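Long-range contact in glycoside Hydrolase (Bacteroides uniformis, PDB 5T99), which probably hydrolyses terminal beta-galactosidic bonds in agarose-derived sugars, and binds the inhibitor galactoisofagomine: residues A[723-737]-A[783-797]. Numbering follows the deposited sequence.
Sequences ITADGKDLSYITVRI and AFSGMCMLIVQSDEN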
ATOM      1  N   ILE A 723      18.383  13.209  -0.308  1.00 28.79           N
ATOM      2  CA  ILE A 723      16.915  13.338  -0.267  1.00 28.90           C
ATOM      3  C   ILE A 723      16.439  14.742  -0.621  1.00 28.96           C
ATOM      4  O   ILE A 723      17.222  15.684  -0.632  1.00 29.21           O
ATOM      5  CB  ILE A 723      16.321  12.924   1.102  1.00 29.26           C
ATOM      6  CG1 ILE A 723      16.838  13.813   2.245  1.00 29.74           C
ATOM      7  CG2 ILE A 723      16.631  11.465   1.390  1.00 28.78           C
ATOM      8  CD1 ILE A 723      16.056  13.642   3.526  1.00 29.32           C
ATOM      9  N   THR A 724      15.146  14.869  -0.903  1.00 28.86           N
ATOM     10  CA  THR A 724      14.577  16.127  -1.388  1.00 29.40           C
ATOM     11  C   THR A 724      14.185  17.044  -0.232  1.00 28.09           C
ATOM     12  O   THR A 724      13.605  16.595   0.755  1.00 26.17           O
ATOM     13  CB  THR A 724      13.349  15.880  -2.290  1.00 30.15           C
ATOM     14  OG1 THR A 724      13.708  14.966  -3.330  1.00 32.34           O
ATOM     15  CG2 THR A 724      12.852  17.185  -2.924  1.00 30.69           C
ATOM     16  N   ALA A 725      14.469  18.338  -0.397  1.00 28.27           N
ATOM     17  CA  ALA A 725      14.218  19.348   0.627  1.00 28.99           C
ATOM     18  C   ALA A 725      12.771  19.839   0.605  1.00 28.57           C
ATOM     19  O   ALA A 725      12.524  21.034   0.498  1.00 28.67           O
ATOM     20  CB  ALA A 725      15.173  20.517   0.443  1.00 29.92           C
ATOM     21  N   ASP A 726      11.826  18.914   0.747  1.00 27.95           N
ATOM     22  CA  ASP A 726      10.400  19.229   0.634  1.00 27.39           C
ATOM     23  C   ASP A 726       9.677  19.176   1.977  1.00 26.33           C
ATOM     24  O   ASP A 726       8.487  19.486   2.044  1.00 26.95           O
ATOM     25  CB  ASP A 726       9.714  18.313  -0.403  1.00 28.06           C
ATOM     26  CG  ASP A 726       9.846  16.797  -0.088  1.00 29.08           C
ATOM     27  OD1 ASP A 726      10.496  16.395   0.910  1.00 28.96           O
ATOM     28  OD2 ASP A 726       9.280  15.992  -0.856  1.00 29.94           O
ATOM     29  N   GLY A 727      10.383  18.778   3.040  1.00 24.64           N
ATOM     30  CA  GLY A 727       9.757  18.544   4.346  1.00 23.85           C
ATOM     31  C   GLY A 727       9.024  17.212   4.555  1.00 23.04           C
ATOM     32  O   GLY A 727       8.545  16.948   5.654  1.00 22.84           O
ATOM     33  N   LYS A 728       8.953  16.391   3.507  0.50 22.50           N
ATOM     34  CA  LYS A 728       8.215  15.121   3.510  0.50 22.08           C
ATOM     35  C   LYS A 728       9.111  13.888   3.275  0.50 21.45           C
ATOM     36  O   LYS A 728       8.865  12.815   3.845  0.50 20.98           O
ATOM     37  CB  LYS A 728       7.109  15.194   2.447  0.50 21.78           C
ATOM     38  CG  LYS A 728       6.357  16.521   2.450  0.50 21.69           C
ATOM     39  CD  LYS A 728       5.382  16.654   1.285  0.50 21.54           C
ATOM     40  CE  LYS A 728       6.092  16.923  -0.040  0.50 21.22           C
ATOM     41  NZ  LYS A 728       5.140  17.121  -1.173  0.50 20.97           N
ATOM     42  N   ASP A 729      10.141  14.049   2.446  1.00 21.03           N
ATOM     43  CA  ASP A 729      11.022  12.951   2.039  1.00 20.86           C
ATOM     44  C   ASP A 729      11.874  12.425   3.186  1.00 20.86           C
ATOM     45  O   ASP A 729      12.234  13.175   4.088  1.00 21.42           O
ATOM     46  CB  ASP A 729      11.933  13.456   0.910  1.00 21.22           C
ATOM     47  CG  ASP A 729      12.523  12.353   0.084  1.00 21.36           C
ATOM     48  OD1 ASP A 729      12.082  11.176   0.202  1.00 20.78           O
ATOM     49  OD2 ASP A 729      13.442  12.673  -0.708  1.00 20.48           O
ATOM     50  N   LEU A 730      12.200  11.136   3.128  1.00 20.57           N
ATOM     51  CA  LEU A 730      12.779  10.407   4.248  1.00 20.15           C
ATOM     52  C   LEU A 730      14.056   9.699   3.849  1.00 19.83           C
ATOM     53  O   LEU A 730      14.190   9.273   2.711  1.00 20.01           O
ATOM     54  CB  LEU A 730      11.799   9.330   4.727  1.00 20.37           C
ATOM     55  CG  LEU A 730      10.360   9.728   5.054  1.00 20.97           C
ATOM     56  CD1 LEU A 730       9.483   8.497   5.220  1.00 21.39           C
ATOM     57  CD2 LEU A 730      10.320  10.583   6.312  1.00 21.16           C
ATOM     58  N   SER A 731      14.981   9.556   4.792  1.00 19.88           N
ATOM     59  CA  SER A 731      16.026   8.541   4.688  1.00 20.80           C
ATOM     60  C   SER A 731      15.750   7.493   5.750  1.00 20.89           C
ATOM     61  O   SER A 731      15.490   7.829   6.897  1.00 21.64           O
ATOM     62  CB  SER A 731      17.429   9.126   4.864  1.00 21.10           C
ATOM     63  OG  SER A 731      18.422   8.177   4.457  1.00 21.11           O
ATOM     64  N   TYR A 732      15.769   6.230   5.342  1.00 21.81           N
ATOM     65  CA  TYR A 732      15.637   5.082   6.243  1.00 22.09           C
ATOM     66  C   TYR A 732      17.035   4.527   6.541  1.00 22.53           C
ATOM     67  O   TYR A 732      17.650   3.865   5.690  1.00 22.00           O
ATOM     68  CB  TYR A 732      14.765   3.988   5.612  1.00 21.63           C
ATOM     69  CG  TYR A 732      13.278   4.252   5.692  1.00 22.16           C
ATOM     70  CD1 TYR A 732      12.476   3.604   6.642  1.00 21.77           C
ATOM     71  CD2 TYR A 732      12.663   5.144   4.816  1.00 22.05           C
ATOM     72  CE1 TYR A 732      11.109   3.839   6.708  1.00 21.78           C
ATOM     73  CE2 TYR A 732      11.296   5.383   4.880  1.00 22.46           C
ATOM     74  CZ  TYR A 732      10.522   4.730   5.820  1.00 22.02           C
ATOM     75  OH  TYR A 732       9.170   4.986   5.857  1.00 21.96           O
ATOM     76  N   ILE A 733      17.518   4.784   7.754  1.00 22.80           N
ATOM     77  CA  ILE A 733      18.873   4.401   8.156  1.00 23.08           C
ATOM     78  C   ILE A 733      18.833   3.133   9.001  1.00 22.90           C
ATOM     79  O   ILE A 733      18.409   3.163  10.153  1.00 22.33           O
ATOM     80  CB  ILE A 733      19.578   5.566   8.897  1.00 23.32           C
ATOM     81  CG1 ILE A 733      19.667   6.796   7.982  1.00 23.40           C
ATOM     82  CG2 ILE A 733      20.971   5.150   9.359  1.00 23.94           C
ATOM     83  CD1 ILE A 733      19.884   8.113   8.708  1.00 23.96           C
ATOM     84  N   THR A 734      19.248   2.017   8.406  1.00 24.05           N
ATOM     85  CA  THR A 734      19.389   0.761   9.130  1.00 25.22           C
ATOM     86  C   THR A 734      20.451   0.918  10.213  1.00 27.32           C
ATOM     87  O   THR A 734      21.503   1.517   9.972  1.00 28.49           O
ATOM     88  CB  THR A 734      19.807  -0.403   8.201  1.00 25.06           C
ATOM     89  OG1 THR A 734      18.827  -0.573   7.168  1.00 25.90           O
ATOM     90  CG2 THR A 734      19.946  -1.717   8.990  1.00 24.36           C
ATOM     91  N   VAL A 735      20.170   0.369  11.394  1.00 28.82           N
ATOM     92  CA  VAL A 735      21.053   0.466  12.547  1.00 29.21           C
ATOM     93  C   VAL A 735      21.442  -0.941  12.950  1.00 29.46           C
ATOM     94  O   VAL A 735      20.592  -1.717  13.353  1.00 30.48           O
ATOM     95  CB  VAL A 735      20.366   1.170  13.737  1.00 30.33           C
ATOM     96  CG1 VAL A 735      21.344   1.312  14.910  1.00 30.49           C
ATOM     97  CG2 VAL A 735      19.801   2.529  13.314  1.00 29.41           C
ATOM     98  N   ARG A 736      22.733  -1.254  12.835  1.00 30.74           N
ATOM     99  CA  ARG A 736      23.273  -2.582  13.125  1.00 31.89           C
ATOM    100  C   ARG A 736      24.071  -2.560  14.426  1.00 31.42           C
ATOM    101  O   ARG A 736      24.787  -1.592  14.694  1.00 30.62           O
ATOM    102  CB  ARG A 736      24.183  -3.039  11.983  1.00 32.54           C
ATOM    103  CG  ARG A 736      23.438  -3.428  10.718  1.00 33.47           C
ATOM    104  CD  ARG A 736      24.389  -3.523   9.541  1.00 34.06           C
ATOM    105  NE  ARG A 736      25.480  -4.478   9.751  1.00 34.60           N
ATOM    106  CZ  ARG A 736      25.390  -5.803   9.599  1.00 36.10           C
ATOM    107  NH1 ARG A 736      24.240  -6.384   9.254  1.00 36.29           N
ATOM    108  NH2 ARG A 736      26.470  -6.565   9.800  1.00 36.15           N
ATOM    109  N   ILE A 737      23.934  -3.621  15.223  1.00 30.84           N
ATOM    110  CA  ILE A 737      24.775  -3.823  16.396  1.00 31.36           C
ATOM    111  C   ILE A 737      25.806  -4.864  15.989  1.00 31.78           C
ATOM    112  O   ILE A 737      25.462  -6.028  15.751  1.00 29.52           O
ATOM    113  CB  ILE A 737      23.979  -4.294  17.638  1.00 31.10           C
ATOM    114  CG1 ILE A 737      22.816  -3.343  17.957  1.00 31.83           C
ATOM    115  CG2 ILE A 737      24.890  -4.411  18.852  1.00 31.00           C
ATOM    116  CD1 ILE A 737      23.220  -1.904  18.248  1.00 32.45           C
ATOM    117  N   ALA A 783      17.576  -2.291  19.642  1.00 29.48           N
ATOM    118  CA  ALA A 783      17.743  -3.254  18.571  1.00 29.03           C
ATOM    119  C   ALA A 783      16.836  -4.440  18.842  1.00 28.64           C
ATOM    120  O   ALA A 783      16.481  -4.705  19.991  1.00 28.17           O
ATOM    121  CB  ALA A 783      19.188  -3.707  18.450  1.00 29.16           C
ATOM    122  N   PHE A 784      16.424  -5.104  17.761  1.00 28.52           N
ATOM    123  CA  PHE A 784      15.738  -6.388  17.819  1.00 27.81           C
ATOM    124  C   PHE A 784      16.447  -7.283  16.822  1.00 27.08           C
ATOM    125  O   PHE A 784      16.680  -6.882  15.676  1.00 27.12           O
ATOM    126  CB  PHE A 784      14.249  -6.244  17.468  1.00 28.17           C
ATOM    127  CG  PHE A 784      13.476  -7.538  17.555  1.00 28.68           C
ATOM    128  CD1 PHE A 784      13.176  -8.104  18.790  1.00 28.72           C
ATOM    129  CD2 PHE A 784      13.049  -8.196  16.399  1.00 29.03           C
ATOM    130  CE1 PHE A 784      12.472  -9.298  18.876  1.00 28.86           C
ATOM    131  CE2 PHE A 784      12.346  -9.392  16.479  1.00 28.84           C
ATOM    132  CZ  PHE A 784      12.059  -9.945  17.720  1.00 29.01           C
ATOM    133  N   SER A 785      16.809  -8.480  17.266  1.00 26.09           N
ATOM    134  CA  SER A 785      17.590  -9.418  16.464  1.00 26.16           C
ATOM    135  C   SER A 785      18.729  -8.756  15.671  1.00 26.20           C
ATOM    136  O   SER A 785      18.908  -9.012  14.476  1.00 26.33           O
ATOM    137  CB  SER A 785      16.661 -10.229  15.555  1.00 26.19           C
ATOM    138  OG  SER A 785      15.766 -11.009  16.329  1.00 25.67           O
ATOM    139  N   GLY A 786      19.481  -7.896  16.363  1.00 25.96           N
ATOM    140  CA  GLY A 786      20.659  -7.230  15.822  1.00 25.78           C
ATOM    141  C   GLY A 786      20.450  -5.840  15.242  1.00 26.06           C
ATOM    142  O   GLY A 786      21.430  -5.108  15.042  1.00 24.76           O
ATOM    143  N   MET A 787      19.200  -5.457  14.976  1.00 26.34           N
ATOM    144  CA  MET A 787      18.940  -4.263  14.181  1.00 26.67           C
ATOM    145  C   MET A 787      17.767  -3.439  14.665  1.00 27.28           C
ATOM    146  O   MET A 787      16.854  -3.927  15.340  1.00 27.33           O
ATOM    147  CB  MET A 787      18.706  -4.636  12.710  1.00 27.08           C
ATOM    148  CG  MET A 787      19.978  -4.943  11.927  1.00 27.44           C
ATOM    149  SD  MET A 787      19.710  -5.293  10.171  1.00 26.24           S
ATOM    150  CE  MET A 787      19.309  -7.041  10.202  1.00 25.42           C
ATOM    151  N   CYS A 788      17.820  -2.168  14.305  1.00 27.09           N
ATOM    152  CA  CYS A 788      16.685  -1.284  14.412  1.00 27.30           C
ATOM    153  C   CYS A 788      16.788  -0.266  13.260  1.00 26.20           C
ATOM    154  O   CYS A 788      17.637  -0.417  12.372  1.00 24.65           O
ATOM    155  CB  CYS A 788      16.608  -0.664  15.815  1.00 27.68           C
ATOM    156  SG  CYS A 788      17.928   0.469  16.274  1.00 28.62           S
ATOM    157  N   MET A 789      15.908   0.726  13.238  1.00 25.48           N
ATOM    158  CA  MET A 789      15.743   1.557  12.049  1.00 25.51           C
ATOM    159  C   MET A 789      15.425   2.972  12.462  1.00 25.01           C
ATOM    160  O   MET A 789      14.437   3.200  13.157  1.00 24.96           O
ATOM    161  CB  MET A 789      14.610   0.995  11.183  1.00 25.29           C
ATOM    162  CG  MET A 789      14.300   1.779   9.907  1.00 25.21           C
ATOM    163  SD  MET A 789      15.573   1.644   8.643  1.00 25.03           S
ATOM    164  CE  MET A 789      15.460  -0.107   8.250  1.00 24.31           C
ATOM    165  N   LEU A 790      16.263   3.904  12.015  1.00 24.17           N
ATOM    166  CA  LEU A 790      16.082   5.322  12.268  1.00 24.43           C
ATOM    167  C   LEU A 790      15.504   5.955  11.013  1.00 24.50           C
ATOM    168  O   LEU A 790      15.961   5.670   9.910  1.00 23.72           O
ATOM    169  CB  LEU A 790      17.437   5.974  12.599  1.00 24.44           C
ATOM    170  CG  LEU A 790      17.431   7.501  12.735  1.00 24.48           C
ATOM    171  CD1 LEU A 790      16.611   7.912  13.942  1.00 24.52           C
ATOM    172  CD2 LEU A 790      18.840   8.056  12.835  1.00 24.92           C
ATOM    173  N   ILE A 791      14.528   6.844  11.182  1.00 24.99           N
ATOM    174  CA  ILE A 791      13.923   7.536  10.049  1.00 24.95           C
ATOM    175  C   ILE A 791      14.112   9.036  10.227  1.00 24.30           C
ATOM    176  O   ILE A 791      13.643   9.609  11.195  1.00 24.12           O
ATOM    177  CB  ILE A 791      12.420   7.174   9.884  1.00 25.21           C
ATOM    178  CG1 ILE A 791      12.246   5.650   9.786  1.00 25.55           C
ATOM    179  CG2 ILE A 791      11.849   7.827   8.627  1.00 24.68           C
ATOM    180  CD1 ILE A 791      10.815   5.165   9.909  1.00 25.54           C
ATOM    181  N   VAL A 792      14.801   9.671   9.289  1.00 24.91           N
ATOM    182  CA  VAL A 792      14.930  11.130   9.308  1.00 26.24           C
ATOM    183  C   VAL A 792      14.177  11.737   8.132  1.00 26.33           C
ATOM    184  O   VAL A 792      13.829  11.038   7.200  1.00 25.98           O
ATOM    185  CB  VAL A 792      16.405  11.610   9.369  1.00 27.28           C
ATOM    186  CG1 VAL A 792      17.083  11.045  10.610  1.00 26.97           C
ATOM    187  CG2 VAL A 792      17.193  11.263   8.102  1.00 27.25           C
ATOM    188  N   GLN A 793      13.918  13.040   8.222  1.00 27.27           N
ATOM    189  CA  GLN A 793      13.096  13.772   7.274  1.00 27.11           C
ATOM    190  C   GLN A 793      13.683  15.148   7.008  1.00 28.18           C
ATOM    191  O   GLN A 793      14.157  15.800   7.926  1.00 28.31           O
ATOM    192  CB  GLN A 793      11.693  13.940   7.837  1.00 26.93           C
ATOM    193  CG  GLN A 793      10.685  14.511   6.850  1.00 27.00           C
ATOM    194  CD  GLN A 793       9.259  14.358   7.336  1.00 27.05           C
ATOM    195  OE1 GLN A 793       8.443  13.669   6.716  1.00 26.47           O
ATOM    196  NE2 GLN A 793       8.948  15.003   8.443  1.00 26.03           N
ATOM    197  N   SER A 794      13.622  15.600   5.759  1.00 29.53           N
ATOM    198  CA  SER A 794      14.075  16.949   5.421  1.00 31.52           C
ATOM    199  C   SER A 794      13.179  18.025   6.056  1.00 32.40           C
ATOM    200  O   SER A 794      12.064  17.743   6.498  1.00 31.35           O
ATOM    201  CB  SER A 794      14.130  17.140   3.896  1.00 31.03           C
ATOM    202  OG  SER A 794      12.849  16.970   3.309  1.00 30.56           O
ATOM    203  N   ASP A 795      13.710  19.244   6.136  1.00 34.53           N
ATOM    204  CA  ASP A 795      12.920  20.439   6.434  1.00 36.69           C
ATOM    205  C   ASP A 795      12.647  21.145   5.113  1.00 36.09           C
ATOM    206  O   ASP A 795      13.526  21.210   4.241  1.00 33.19           O
ATOM    207  CB  ASP A 795      13.667  21.400   7.370  1.00 39.47           C
ATOM    208  CG  ASP A 795      13.721  20.917   8.805  1.00 40.56           C
ATOM    209  OD1 ASP A 795      14.652  21.349   9.523  1.00 43.67           O
ATOM    210  OD2 ASP A 795      12.842  20.135   9.224  1.00 39.60           O
ATOM    211  N   GLU A 796      11.436  21.681   4.982  1.00 37.04           N
ATOM    212  CA  GLU A 796      10.988  22.282   3.729  1.00 38.99           C
ATOM    213  C   GLU A 796      11.899  23.449   3.327  1.00 39.87           C
ATOM    214  O   GLU A 796      12.125  24.361   4.120  1.00 37.28           O
ATOM    215  CB  GLU A 796       9.538  22.753   3.859  1.00 39.60           C
ATOM    216  CG  GLU A 796       8.926  23.276   2.561  1.00 40.09           C
ATOM    217  CD  GLU A 796       7.474  23.685   2.713  1.00 40.90           C
ATOM    218  OE1 GLU A 796       6.956  23.690   3.850  1.00 41.39           O
ATOM    219  OE2 GLU A 796       6.849  24.006   1.685  1.00 41.99           O
ATOM    220  N   ASN A 797      12.429  23.376   2.103  1.00 41.54           N
ATOM    221  CA  ASN A 797      13.285  24.417   1.492  1.00 43.86           C
ATOM    222  C   ASN A 797      14.662  24.646   2.145  1.00 43.66           C
ATOM    223  O   ASN A 797      15.314  25.660   1.871  1.00 44.15           O
ATOM    224  CB  ASN A 797      12.513  25.749   1.328  1.00 44.47           C
ATOM    225  CG  ASN A 797      11.584  25.736   0.132  1.00 44.85           C
ATOM    226  OD1 ASN A 797      10.443  25.294   0.223  1.00 45.66           O
ATOM    227  ND2 ASN A 797      12.074  26.219  -1.001  1.00 46.53           N
TER
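The hydroxyl of S794 bridges a strand end and a loop: its OG donates to T724 O at 2.7 Å, in the carbonyl plane, where strand 722-724 ends, and accepts from G727 N in loop 725-729 at 3.1 Å, a more bent bond. Serine suits the place because one small hydroxyl can both donate and accept, and chi1 of 61° turns it into the loop. G727 has to be small: a side chain there would press on E796 CB, and its positive phi would also jam a CB against the preceding carbonyl. The loop is shaped from within by D726, whose OD1 makes an Asx turn to K728 N, extended by D729 N into an Asx motif. With an alanine here instead of S794, T724 O and G727 N would probably lose the hydroxyl that links them.

Beyond the loop, strands 730-737 and 787-793 pair antiparallel at the centre of a four-stranded sheet. On one face I791 CD1 packs 3.5 Å from Y732 CE1, with CG2 over the ring, while M789 lies at the ring edge, its SD 5.5 Å from the centroid, a Met-aromatic contact. On the other, V735 CB meets C788 SG at 3.6 Å, I733 touches L716 and P718 beside it in its own sheet, and L790 and V792 reach strand 800-807. Apolar L790 and V792 thus join the two sheets of this C-terminal beta domain, while the serine hydroxyl helps hold the loop, together with the backbone bonds S794 N to D729 O and N797 N to A725 O.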